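Local coordinates for putative GGDEF domain membrane protein (Pseudomonas fluorescens, PDB 5EUH), which probably catalyses the condensation of two GTP molecules into cyclic di-GMP, and is represented here by its GGDEF domain with the product c-di-GMP bound, at residues V70-L76 with V87-E91; L33-M37 with L141-D146; I104-E109 with M121-I125. All blocks are in the same frame, centred on the assembly; numbering follows the deposited sequence.

How the contacts relate
A central sheet covered by helices on both faces lets distant parts of a chain serve one fold, and the three contacts illustrate how. Contact 1 is the hairpin at one edge, and it carries Arg71, Arg72 and Asp75, which hydrogen-bond c-di-GMP. Contact 2, centred about 13 Å away, continues from it across the sheet: Leu89 N lies 3.0 Å from Ser34 O, a probable hydrogen bond. Contact 3, about 19 Å from contact 1 and 18 Å from contact 2 between centres, packs a helix on the face opposite the helix of contact 2; Met37 O meets Ile125 CG2 at 4.0 Å. The nearest side chains of contacts 2 and 3, Leu33 and Ile104, each lie about 9 Å from the ligand.

Contact 1. Residues V70-L76 with V87-E91; sequences VRRPADL and VILAE. With C2E (9,9'-[(2R,3R,3aS,5S,7aR,9R,10R,10aS,12S,14aR)-3,5,10,12-tetrahydroxy-5,12-dioxidooctahydro-2H,7H-difuro[3,2-d:3',2'-j][1,3,7,9,2,8]tetraoxadiphosphacyclododecine-2,9-diyl]bis(2-amino-1,9-dihydro-6H-purin-6-one)), chain E.
Val70 (t) directs CG2 to Leu89 CD2 at 4.2 Å and to Val87 CG2 at 4.4 Å. On the opposite face Leu76 CB lies 4.3 Å from Ile88 CD1, and at the turn end Ala74 CB touches Ala90 CB at 3.6 Å. Residues 75-76 pair antiparallel with 88-89 in a beta hairpin, preceded by loop and a type I turn from Arg72 to Asp75. Asp75-Leu89 is the non-hydrogen-bonded pair and Leu76-Ile88 the hydrogen-bonded one, CA atoms 5.0 Å apart in each; Leu76 N to Ile88 O is 3.2 Å, Ile88 N to Leu76 O 2.7 Å. At the polar edge, Asp75 OD2 (chi1 m) accepts C2E N11 at 2.6 Å and N21 at 2.9 Å. Arg71 donates from N to O61 at 2.9 Å and from NH2 to N71 at 3.0 Å, while Arg72 (m, then t, t) gives NH2 to O1P at 3.0 Å. Arg72 to Asp75 spell the RxxD inhibitory-site signature of diguanylate cyclases; guanine-edge recognition plus Arg72's hydrogen bond to phosphate is consistent with product feedback.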
loop_
_atom_site.group_PDB
_atom_site.type_symbol
_atom_site.label_atom_id
_atom_site.label_comp_id
_atom_site.label_asym_id
_atom_site.label_seq_id
_atom_site.Cartn_x
_atom_site.Cartn_y
_atom_site.Cartn_z
ATOM N N VAL A 70 -9.960 -1.827 -0.010
ATOM C CA VAL A 70 -9.854 -0.931 -1.155
ATOM C C VAL A 70 -10.780 -1.480 -2.231
ATOM O O VAL A 70 -10.468 -2.499 -2.858
ATOM C CB VAL A 70 -8.409 -0.828 -1.663
ATOM C CG1 VAL A 70 -8.354 -0.124 -2.995
ATOM C CG2 VAL A 70 -7.559 -0.099 -0.644
ATOM N N ARG A 71 -11.913 -0.806 -2.456
ATOM C CA ARG A 71 -13.014 -1.426 -3.178
ATOM C C ARG A 71 -13.682 -0.554 -4.232
ATOM O O ARG A 71 -14.578 -1.047 -4.919
ATOM C CB ARG A 71 -14.082 -1.889 -2.180
ATOM C CG ARG A 71 -13.597 -2.928 -1.188
ATOM C CD ARG A 71 -14.339 -2.820 0.125
ATOM N NE ARG A 71 -14.085 -1.547 0.790
ATOM C CZ ARG A 71 -14.274 -1.342 2.086
ATOM N NH1 ARG A 71 -14.704 -2.329 2.850
ATOM N NH2 ARG A 71 -14.024 -0.157 2.615
ATOM N N ARG A 72 -13.291 0.696 -4.392
ATOM C CA ARG A 72 -14.024 1.581 -5.285
ATOM C C ARG A 72 -13.465 1.517 -6.703
ATOM O O ARG A 72 -12.338 1.062 -6.918
ATOM C CB ARG A 72 -13.978 3.006 -4.742
ATOM C CG ARG A 72 -14.698 3.150 -3.413
ATOM C CD ARG A 72 -14.686 4.572 -2.892
ATOM N NE ARG A 72 -15.315 4.655 -1.578
ATOM C CZ ARG A 72 -15.408 5.767 -0.857
ATOM N NH1 ARG A 72 -14.911 6.905 -1.318
ATOM N NH2 ARG A 72 -15.998 5.736 0.329
ATOM N N PRO A 73 -14.245 1.951 -7.703
ATOM C CA PRO A 73 -13.792 1.795 -9.099
ATOM C C PRO A 73 -12.495 2.514 -9.421
ATOM O O PRO A 73 -11.670 1.987 -10.177
ATOM C CB PRO A 73 -14.962 2.373 -9.906
ATOM C CG PRO A 73 -16.134 2.224 -9.022
ATOM C CD PRO A 73 -15.638 2.430 -7.632
ATOM N N ALA A 74 -12.293 3.712 -8.882
ATOM C CA ALA A 74 -11.119 4.516 -9.184
ATOM C C ALA A 74 -9.911 4.141 -8.334
ATOM O O ALA A 74 -8.923 4.880 -8.318
ATOM C CB ALA A 74 -11.443 6.000 -9.014
ATOM N N ASP A 75 -9.969 3.015 -7.634
ATOM C CA ASP A 75 -8.862 2.533 -6.828
ATOM C C ASP A 75 -8.145 1.399 -7.546
ATOM O O ASP A 75 -8.756 0.620 -8.282
ATOM C CB ASP A 75 -9.350 2.045 -5.466
ATOM C CG ASP A 75 -10.160 3.086 -4.729
ATOM O OD1 ASP A 75 -10.181 4.252 -5.168
ATOM O OD2 ASP A 75 -10.776 2.738 -3.703
ATOM N N LEU A 76 -6.838 1.310 -7.323
ATOM C CA LEU A 76 -6.037 0.230 -7.876
ATOM C C LEU A 76 -5.084 -0.281 -6.807
ATOM O O LEU A 76 -4.549 0.504 -6.025
ATOM C CB LEU A 76 -5.248 0.686 -9.107
ATOM C CG LEU A 76 -4.501 -0.431 -9.834
ATOM C CD1 LEU A 76 -5.481 -1.478 -10.332
ATOM C CD2 LEU A 76 -3.676 0.130 -10.976
ATOM N N VAL A 87 -1.040 1.211 -3.655
ATOM C CA VAL A 87 -2.450 1.352 -3.992
ATOM C C VAL A 87 -2.726 2.801 -4.369
ATOM O O VAL A 87 -2.146 3.729 -3.794
ATOM C CB VAL A 87 -3.375 0.886 -2.841
ATOM C CG1 VAL A 87 -2.612 0.017 -1.850
ATOM C CG2 VAL A 87 -4.031 2.061 -2.131
ATOM N N ILE A 88 -3.586 2.990 -5.367
ATOM C CA ILE A 88 -4.050 4.309 -5.777
ATOM C C ILE A 88 -5.421 4.534 -5.162
ATOM O O ILE A 88 -6.297 3.664 -5.241
ATOM C CB ILE A 88 -4.115 4.437 -7.309
ATOM C CG1 ILE A 88 -2.763 4.121 -7.940
ATOM C CG2 ILE A 88 -4.558 5.833 -7.706
ATOM C CD1 ILE A 88 -2.778 4.190 -9.450
ATOM N N LEU A 89 -5.607 5.693 -4.544
ATOM C CA LEU A 89 -6.876 6.078 -3.938
ATOM C C LEU A 89 -7.307 7.375 -4.604
ATOM O O LEU A 89 -7.121 8.461 -4.057
ATOM C CB LEU A 89 -6.743 6.237 -2.436
ATOM C CG LEU A 89 -6.274 5.013 -1.652
ATOM C CD1 LEU A 89 -6.064 5.380 -0.197
ATOM C CD2 LEU A 89 -7.276 3.882 -1.782
ATOM N N ALA A 90 -7.874 7.256 -5.799
ATOM C CA ALA A 90 -8.344 8.434 -6.510
ATOM C C ALA A 90 -9.553 9.027 -5.804
ATOM O O ALA A 90 -10.368 8.307 -5.220
ATOM C CB ALA A 90 -8.695 8.085 -7.951
ATOM N N GLU A 91 -9.653 10.354 -5.855
ATOM C CA GLU A 91 -10.762 11.095 -5.255
ATOM C C GLU A 91 -10.915 10.760 -3.773
ATOM O O GLU A 91 -12.025 10.660 -3.250
ATOM C CB GLU A 91 -12.060 10.846 -6.020
ATOM C CG GLU A 91 -11.910 11.071 -7.510
ATOM C CD GLU A 91 -13.221 11.002 -8.251
ATOM O OE1 GLU A 91 -14.259 10.775 -7.596
ATOM O OE2 GLU A 91 -13.211 11.179 -9.487
HETATM P P1 C2E E . -16.550 8.625 3.146
HETATM O O2P C2E E . -17.113 9.911 3.694
HETATM O O1P C2E E . -16.467 8.410 1.657
HETATM O "O5'" C2E E . -17.338 7.377 3.787
HETATM C "C5'" C2E E . -18.438 7.614 4.661
HETATM C "C4'" C2E E . -19.065 6.309 5.134
HETATM O "O4'" C2E E . -20.165 5.997 4.278
HETATM C "C3'" C2E E . -18.129 5.109 5.088
HETATM O "O3'" C2E E . -17.546 4.838 6.355
HETATM C "C2'" C2E E . -19.039 3.961 4.723
HETATM O "O2'" C2E E . -19.457 3.277 5.907
HETATM C "C1'" C2E E . -20.244 4.591 4.058
HETATM N N9 C2E E . -20.117 4.325 2.611
HETATM C C8 C2E E . -19.705 5.207 1.686
HETATM N N7 C2E E . -19.695 4.643 0.456
HETATM C C5 C2E E . -20.105 3.370 0.591
HETATM C C6 C2E E . -20.324 2.221 -0.310
HETATM O O6 C2E E . -20.113 2.320 -1.536
HETATM N N1 C2E E . -20.757 1.076 0.231
HETATM C C2 C2E E . -20.993 0.938 1.548
HETATM N N2 C2E E . -21.428 -0.260 2.013
HETATM N N3 C2E E . -20.814 1.953 2.429
HETATM C C4 C2E E . -20.381 3.165 2.014
HETATM P P11 C2E E . -16.061 4.218 6.441
HETATM O O21 C2E E . -15.543 4.410 7.845
HETATM O O11 C2E E . -16.063 2.841 5.826
HETATM O O5A C2E E . -15.262 5.202 5.456
HETATM C C5A C2E E . -14.315 6.126 5.978
HETATM C C4A C2E E . -13.590 6.814 4.832
HETATM O O4A C2E E . -12.617 5.918 4.311
HETATM C C3A C2E E . -14.491 7.136 3.654
HETATM O O3A C2E E . -15.071 8.428 3.742
HETATM C C2A C2E E . -13.570 7.048 2.459
HETATM O O2A C2E E . -12.975 8.322 2.207
HETATM C C1A C2E E . -12.495 6.085 2.902
HETATM N N91 C2E E . -12.726 4.769 2.277
HETATM C C81 C2E E . -13.276 3.704 2.883
HETATM N N71 C2E E . -13.336 2.652 2.033
HETATM C C51 C2E E . -12.815 3.049 0.862
HETATM C C61 C2E E . -12.573 2.437 -0.460
HETATM O O61 C2E E . -12.888 1.249 -0.679
HETATM N N11 C2E E . -12.008 3.198 -1.404
HETATM C C21 C2E E . -11.659 4.480 -1.197
HETATM N N21 C2E E . -11.091 5.181 -2.209
HETATM N N31 C2E E . -11.854 5.101 -0.011
HETATM C C41 C2E E . -12.416 4.447 1.029
#

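Contact 2. Residues L33-M37 with L141-D146; sequences LSLLM and LLFAAD
How a helix settles on a strand is illustrated by 141-146 lying over the extended segment 33-37, axes 8.0 Å apart and crossing at -40°, with both N-to-C directions broadly alike. Leu35 and Met37 point toward the helix, Leu33 starts sideways but ends nearer, and Ser34 and Leu36 point away. Leu141 (t, p) opens the helical face: its CD2 lies 3.7 Å from Leu35 CD1 and 4.1 Å from Leu33 CD2. Leu142, starting sideways, brings CD2 to 3.7 Å from Leu35 CD2 and 4.0 Å from Met37 CE. A helical turn after Leu141, Ala145 permits the closest backbone approach, its CA 6.1 Å from Met37 CA; its CB rests 3.6 Å from Met37 CG and 4.2 Å from Leu35 CB. Exposed Asp146 ends with OD1 3.2 Å from Met37 CG, a close polar-apolar contact, not a hydrogen bond, Met37 being m, m. Leu19 of helix 12-29 also packs on Leu35 and Leu142. Helices laid across one face of a mixed sheet belong to the alpha/beta fold of GGDEF domains.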
loop_
_atom_site.group_PDB
_atom_site.type_symbol
_atom_site.label_atom_id
_atom_site.label_comp_id
_atom_site.label_asym_id
_atom_site.label_seq_id
_atom_site.Cartn_x
_atom_site.Cartn_y
_atom_site.Cartn_z
ATOM N N LEU A 33 -5.861 13.120 -4.637
ATOM C CA LEU A 33 -5.317 11.846 -5.087
ATOM C C LEU A 33 -4.303 11.369 -4.058
ATOM O O LEU A 33 -3.274 12.022 -3.850
ATOM C CB LEU A 33 -4.669 11.987 -6.466
ATOM C CG LEU A 33 -3.941 10.761 -7.008
ATOM C CD1 LEU A 33 -4.925 9.652 -7.332
ATOM C CD2 LEU A 33 -3.119 11.134 -8.228
ATOM N N SER A 34 -4.587 10.235 -3.421
ATOM C CA SER A 34 -3.756 9.699 -2.355
ATOM C C SER A 34 -3.028 8.443 -2.816
ATOM O O SER A 34 -3.515 7.697 -3.669
ATOM C CB SER A 34 -4.591 9.377 -1.115
ATOM O OG SER A 34 -5.162 10.550 -0.568
ATOM N N LEU A 35 -1.853 8.221 -2.237
ATOM C CA LEU A 35 -1.058 7.029 -2.479
ATOM C C LEU A 35 -0.800 6.304 -1.167
ATOM O O LEU A 35 -0.707 6.924 -0.106
ATOM C CB LEU A 35 0.280 7.371 -3.135
ATOM C CG LEU A 35 0.403 7.173 -4.642
ATOM C CD1 LEU A 35 -0.612 8.023 -5.381
ATOM C CD2 LEU A 35 1.814 7.514 -5.078
ATOM N N LEU A 36 -0.682 4.982 -1.253
ATOM C CA LEU A 36 -0.314 4.147 -0.120
ATOM C C LEU A 36 0.854 3.263 -0.523
ATOM O O LEU A 36 0.808 2.608 -1.568
ATOM C CB LEU A 36 -1.479 3.271 0.351
ATOM C CG LEU A 36 -2.768 3.917 0.851
ATOM C CD1 LEU A 36 -3.636 2.858 1.506
ATOM C CD2 LEU A 36 -2.484 5.047 1.815
ATOM N N MET A 37 1.896 3.247 0.301
ATOM C CA MET A 37 3.019 2.334 0.141
ATOM C C MET A 37 3.023 1.387 1.330
ATOM O O MET A 37 3.170 1.827 2.473
ATOM C CB MET A 37 4.342 3.089 0.040
ATOM C CG MET A 37 4.453 3.975 -1.178
ATOM S SD MET A 37 4.579 3.044 -2.711
ATOM C CE MET A 37 4.752 4.392 -3.876
ATOM N N LEU A 141 4.958 13.241 -5.674
ATOM C CA LEU A 141 3.902 12.535 -4.957
ATOM C C LEU A 141 4.332 11.115 -4.609
ATOM O O LEU A 141 4.117 10.648 -3.485
ATOM C CB LEU A 141 2.626 12.517 -5.797
ATOM C CG LEU A 141 1.391 11.907 -5.136
ATOM C CD1 LEU A 141 0.807 12.868 -4.118
ATOM C CD2 LEU A 141 0.361 11.526 -6.176
ATOM N N LEU A 142 4.934 10.411 -5.569
ATOM C CA LEU A 142 5.448 9.074 -5.295
ATOM C C LEU A 142 6.610 9.121 -4.313
ATOM O O LEU A 142 6.763 8.221 -3.479
ATOM C CB LEU A 142 5.880 8.405 -6.598
ATOM C CG LEU A 142 4.770 7.890 -7.511
ATOM C CD1 LEU A 142 5.092 8.193 -8.963
ATOM C CD2 LEU A 142 4.588 6.397 -7.307
ATOM N N PHE A 143 7.438 10.164 -4.400
ATOM C CA PHE A 143 8.580 10.281 -3.500
ATOM C C PHE A 143 8.132 10.464 -2.057
ATOM O O PHE A 143 8.723 9.887 -1.138
ATOM C CB PHE A 143 9.472 11.443 -3.939
ATOM C CG PHE A 143 10.781 11.519 -3.206
ATOM C CD1 PHE A 143 10.890 12.229 -2.022
ATOM C CD2 PHE A 143 11.905 10.890 -3.708
ATOM C CE1 PHE A 143 12.093 12.300 -1.350
ATOM C CE2 PHE A 143 13.110 10.962 -3.040
ATOM C CZ PHE A 143 13.203 11.667 -1.860
ATOM N N ALA A 144 7.087 11.264 -1.837
ATOM C CA ALA A 144 6.631 11.522 -0.477
ATOM C C ALA A 144 6.036 10.278 0.170
ATOM O O ALA A 144 6.042 10.160 1.399
ATOM C CB ALA A 144 5.613 12.660 -0.473
ATOM N N ALA A 145 5.519 9.346 -0.630
ATOM C CA ALA A 145 4.911 8.150 -0.058
ATOM C C ALA A 145 5.960 7.117 0.333
ATOM O O ALA A 145 5.836 6.475 1.380
ATOM C CB ALA A 145 3.905 7.548 -1.037
ATOM N N ASP A 146 6.997 6.947 -0.488
ATOM C CA ASP A 146 8.087 6.050 -0.119
ATOM C C ASP A 146 8.891 6.608 1.046
ATOM O O ASP A 146 9.358 5.851 1.905
ATOM C CB ASP A 146 8.999 5.806 -1.318
ATOM C CG ASP A 146 8.445 4.765 -2.267
ATOM O OD1 ASP A 146 7.596 3.955 -1.838
ATOM O OD2 ASP A 146 8.874 4.743 -3.440
#

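Contact 3. Residues I104-E109 with M121-I125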
loop_
_atom_site.group_PDB
_atom_site.type_symbol
_atom_site.label_atom_id
_atom_site.label_comp_id
_atom_site.label_asym_id
_atom_site.label_seq_id
_atom_site.Cartn_x
_atom_site.Cartn_y
_atom_site.Cartn_z
ATOM N N ILE A 104 -6.111 -1.527 7.259
ATOM C CA ILE A 104 -5.205 -2.516 6.680
ATOM C C ILE A 104 -4.152 -2.928 7.699
ATOM O O ILE A 104 -3.861 -4.117 7.874
ATOM C CB ILE A 104 -4.556 -1.964 5.397
ATOM C CG1 ILE A 104 -5.608 -1.749 4.310
ATOM C CG2 ILE A 104 -3.473 -2.904 4.899
ATOM C CD1 ILE A 104 -5.035 -1.231 3.014
ATOM N N ARG A 105 -3.561 -1.947 8.385
ATOM C CA ARG A 105 -2.527 -2.253 9.367
ATOM C C ARG A 105 -3.078 -3.115 10.493
ATOM O O ARG A 105 -2.482 -4.134 10.861
ATOM C CB ARG A 105 -1.933 -0.961 9.927
ATOM C CG ARG A 105 -0.775 -1.195 10.876
ATOM C CD ARG A 105 -0.604 -0.049 11.854
ATOM N NE ARG A 105 -1.747 0.077 12.752
ATOM C CZ ARG A 105 -2.030 -0.785 13.723
ATOM N NH1 ARG A 105 -1.260 -1.845 13.914
ATOM N NH2 ARG A 105 -3.088 -0.593 14.497
ATOM N N ALA A 106 -4.224 -2.722 11.053
ATOM C CA ALA A 106 -4.796 -3.466 12.169
ATOM C C ALA A 106 -5.180 -4.881 11.756
ATOM O O ALA A 106 -5.005 -5.828 12.530
ATOM C CB ALA A 106 -6.007 -2.722 12.728
ATOM N N ALA A 107 -5.697 -5.045 10.537
ATOM C CA ALA A 107 -6.136 -6.363 10.094
ATOM C C ALA A 107 -4.958 -7.312 9.916
ATOM O O ALA A 107 -5.056 -8.501 10.244
ATOM C CB ALA A 107 -6.930 -6.243 8.796
ATOM N N VAL A 108 -3.840 -6.810 9.392
ATOM C CA VAL A 108 -2.657 -7.647 9.220
ATOM C C VAL A 108 -2.099 -8.063 10.574
ATOM O O VAL A 108 -1.651 -9.201 10.756
ATOM C CB VAL A 108 -1.606 -6.905 8.375
ATOM C CG1 VAL A 108 -0.306 -7.696 8.309
ATOM C CG2 VAL A 108 -2.147 -6.635 6.984
ATOM N N GLU A 109 -2.126 -7.150 11.547
ATOM C CA GLU A 109 -1.620 -7.462 12.877
ATOM C C GLU A 109 -2.433 -8.570 13.534
ATOM O O GLU A 109 -1.882 -9.414 14.250
ATOM C CB GLU A 109 -1.629 -6.201 13.738
ATOM C CG GLU A 109 -0.947 -6.347 15.080
ATOM C CD GLU A 109 -0.988 -5.065 15.882
ATOM O OE1 GLU A 109 -1.884 -4.234 15.626
ATOM O OE2 GLU A 109 -0.123 -4.884 16.763
ATOM N N MET A 121 2.571 -10.980 12.226
ATOM C CA MET A 121 3.083 -10.176 11.128
ATOM C C MET A 121 2.496 -8.777 11.209
ATOM O O MET A 121 1.373 -8.588 11.683
ATOM C CB MET A 121 2.748 -10.818 9.780
ATOM C CG MET A 121 3.510 -10.242 8.616
ATOM S SD MET A 121 3.238 -11.198 7.120
ATOM C CE MET A 121 4.783 -10.895 6.271
ATOM N N THR A 122 3.271 -7.799 10.745
ATOM C CA THR A 122 2.834 -6.412 10.700
ATOM C C THR A 122 3.259 -5.801 9.373
ATOM O O THR A 122 4.033 -6.387 8.612
ATOM C CB THR A 122 3.405 -5.594 11.862
ATOM O OG1 THR A 122 4.836 -5.612 11.803
ATOM C CG2 THR A 122 2.948 -6.157 13.202
ATOM N N VAL A 123 2.740 -4.607 9.099
ATOM C CA VAL A 123 3.076 -3.859 7.895
ATOM C C VAL A 123 3.310 -2.404 8.271
ATOM O O VAL A 123 2.763 -1.897 9.254
ATOM C CB VAL A 123 1.976 -3.958 6.811
ATOM C CG1 VAL A 123 1.878 -5.375 6.267
ATOM C CG2 VAL A 123 0.635 -3.491 7.360
ATOM N N SER A 124 4.136 -1.734 7.476
ATOM C CA SER A 124 4.369 -0.304 7.597
ATOM C C SER A 124 3.795 0.388 6.369
ATOM O O SER A 124 3.893 -0.132 5.254
ATOM C CB SER A 124 5.862 0.004 7.738
ATOM O OG SER A 124 6.436 -0.741 8.797
ATOM N N ILE A 125 3.187 1.553 6.575
ATOM C CA ILE A 125 2.421 2.227 5.535
ATOM C C ILE A 125 2.845 3.686 5.470
ATOM O O ILE A 125 2.922 4.364 6.500
ATOM C CB ILE A 125 0.904 2.115 5.790
ATOM C CG1 ILE A 125 0.465 0.649 5.771
ATOM C CG2 ILE A 125 0.125 2.900 4.752
ATOM C CD1 ILE A 125 -0.994 0.445 6.086
#
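Helix 104-109 runs almost exactly antiparallel to strand 123-125, at 174° between their directions and 8.6 Å between axes. It forms the last part of the helix in a beta-alpha-beta crossover, in which helix 94-109 and, after the short helix 111-114, strand 123-130 follow strand 84-90, with strand 33-40 between the two strands. The CA atoms come nearest where the chain returns to the sheet, at 5.1 Å for Glu109 and Thr122, against 6.0 Å for Arg105 and Val123. There Glu109 CA makes a CA-H...O contact of 3.4 Å with Met121 O. The general principle, aliphatic residues a helical turn apart facing alternate residues of a strand, appears in the side chains. Val108 CG1 meets Val123 CG1 at 3.8 Å, and Ile104 CG2 reaches Ile125 CD1 at 4.3 Å; between them, Val123 CG2 lies 3.9 Å from Arg105 CA. Ile38 of the neighbouring strand touches Ile104, Val123 and Ile125, and Leu62 of helix 52-69 covers Val108. Ser124 points to the other face, toward helix 138-154. The charged end of Arg105 leads away from the strand and forms a salt bridge with Glu102, while its NH1 bridges one helical turn to Glu109 OE1 at 3.0 Å.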